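PDB 7LUU: subclass B3 metallo-beta-lactamase from Sphingobium indicum, which probably hydrolyses the beta-lactam ring of antibiotics with a pair of zinc ions at its active site. Local coordinates for residues N67-G72 with L108-R113. Numbering follows the deposited sequence. Where two conformers were deposited one is given.
Sequences NSYLVG and LGFDPR
Tyr-69 and Phe-110 meet with CG anti to the carbonyl carbon in both (chi1 -55° and -68°), hence beside the backbone N, and the two side chains cross at about a right angle. The pair is an offset edge-to-face stack, centroids 5.3 Å apart: Phe-110 turns its edge to one face of Tyr-69, the planes inclined at 75°. Its CE2 stands over the rim of that face, 3.7 Å from Tyr-69 CE1, while CZ lies 3.8 Å from Tyr-69 OH. Strand 68-70 belongs to one of the two central sheets of the alpha-beta/beta-alpha sandwich of metallo-beta-lactamases, and 108-113 lies in the connection between helix 98-107 and strand 115-119, away from the zinc ions. That helix ends in a Schellman motif, with Gly-109 at positive phi, between Leu-108 and Phe-110, the two residues of this segment that touch the strand side. Leu-108 slides past the tyrosine and sets CD1 3.7 Å from Tyr-69 CD2. The same methyl also lies 3.5 Å from CG1 of Val-71. No hydrogen bond joins the segments, but the carbonyl oxygen of Val-71 accepts one from Asn-104 of the helix. Phe-110 also touches Leu-80 and Val-105, linking strand 79-82 to the helix.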
# COMPACT_ATOMS: atom_id res chain seq x y z
N ASN A 67 -11.45 13.55 7.67
CA ASN A 67 -12.24 12.54 7.02
C ASN A 67 -11.51 11.21 6.85
O ASN A 67 -12.04 10.33 6.18
CB ASN A 67 -12.69 13.08 5.64
CG ASN A 67 -11.52 13.30 4.57
OD1 ASN A 67 -10.31 13.23 4.82
ND2 ASN A 67 -11.95 13.66 3.35
N SER A 68 -10.32 11.07 7.42
CA SER A 68 -9.44 9.96 7.06
C SER A 68 -9.23 9.10 8.28
O SER A 68 -8.98 9.62 9.39
CB SER A 68 -8.07 10.56 6.56
OG SER A 68 -8.32 11.24 5.30
N TYR A 69 -9.27 7.79 8.06
CA TYR A 69 -9.26 6.81 9.13
C TYR A 69 -8.32 5.65 8.85
O TYR A 69 -7.97 5.36 7.72
CB TYR A 69 -10.66 6.19 9.33
CG TYR A 69 -11.74 7.20 9.55
CD1 TYR A 69 -12.30 7.92 8.48
CD2 TYR A 69 -12.22 7.45 10.83
CE1 TYR A 69 -13.35 8.87 8.70
CE2 TYR A 69 -13.26 8.39 11.04
CZ TYR A 69 -13.82 9.07 9.98
OH TYR A 69 -14.84 10.02 10.20
N LEU A 70 -8.01 4.92 9.91
CA LEU A 70 -7.32 3.62 9.79
C LEU A 70 -8.27 2.49 10.14
O LEU A 70 -8.94 2.53 11.19
CB LEU A 70 -6.13 3.55 10.74
CG LEU A 70 -5.02 4.50 10.23
CD1 LEU A 70 -3.85 4.59 11.21
CD2 LEU A 70 -4.53 4.20 8.77
N VAL A 71 -8.31 1.48 9.28
CA VAL A 71 -9.19 0.32 9.52
C VAL A 71 -8.43 -1.00 9.35
O VAL A 71 -9.02 -2.07 9.22
CB VAL A 71 -10.42 0.32 8.60
CG1 VAL A 71 -11.35 1.48 9.01
CG2 VAL A 71 -10.03 0.39 7.09
N GLY A 72 -7.11 -0.92 9.40
CA GLY A 72 -6.25 -2.08 9.26
C GLY A 72 -5.86 -2.72 10.59
O GLY A 72 -6.72 -2.92 11.48
N LEU A 108 -16.82 2.10 12.56
CA LEU A 108 -16.72 3.55 12.44
C LEU A 108 -18.04 4.20 12.04
O LEU A 108 -18.08 5.43 11.93
CB LEU A 108 -15.66 3.93 11.41
CG LEU A 108 -14.20 3.57 11.79
CD1 LEU A 108 -13.27 3.96 10.60
CD2 LEU A 108 -13.81 4.40 13.02
N GLY A 109 -19.07 3.41 11.73
CA GLY A 109 -20.37 3.92 11.36
C GLY A 109 -20.60 4.05 9.89
O GLY A 109 -21.58 4.68 9.48
N PHE A 110 -19.76 3.44 9.06
CA PHE A 110 -19.88 3.57 7.61
C PHE A 110 -20.46 2.29 7.00
O PHE A 110 -20.37 1.19 7.58
CB PHE A 110 -18.49 3.83 7.00
CG PHE A 110 -17.90 5.19 7.35
CD1 PHE A 110 -18.41 6.32 6.79
CD2 PHE A 110 -16.78 5.27 8.15
CE1 PHE A 110 -17.89 7.57 7.07
CE2 PHE A 110 -16.24 6.54 8.47
CZ PHE A 110 -16.79 7.67 7.94
N ASP A 111 -21.06 2.45 5.81
CA ASP A 111 -21.60 1.34 5.03
C ASP A 111 -20.57 0.99 3.97
O ASP A 111 -20.30 1.84 3.09
CB ASP A 111 -22.92 1.74 4.38
CG ASP A 111 -23.63 0.60 3.70
OD1 ASP A 111 -22.99 -0.44 3.40
OD2 ASP A 111 -24.86 0.76 3.44
N PRO A 112 -20.02 -0.23 3.98
CA PRO A 112 -19.03 -0.62 2.96
C PRO A 112 -19.57 -0.55 1.55
O PRO A 112 -18.77 -0.40 0.63
CB PRO A 112 -18.71 -2.07 3.35
CG PRO A 112 -18.92 -2.11 4.86
CD PRO A 112 -20.11 -1.23 5.07
N ARG A 113 -20.90 -0.61 1.37
CA ARG A 113 -21.45 -0.46 0.02
C ARG A 113 -21.16 0.92 -0.56
O ARG A 113 -21.32 1.10 -1.79
CB ARG A 113 -22.96 -0.71 0.05
CG ARG A 113 -23.28 -2.21 0.24
CD ARG A 113 -24.81 -2.45 0.41
NE ARG A 113 -25.21 -1.86 1.67
CZ ARG A 113 -26.43 -2.02 2.15
NH1 ARG A 113 -26.71 -1.46 3.31
NH2 ARG A 113 -27.37 -2.72 1.44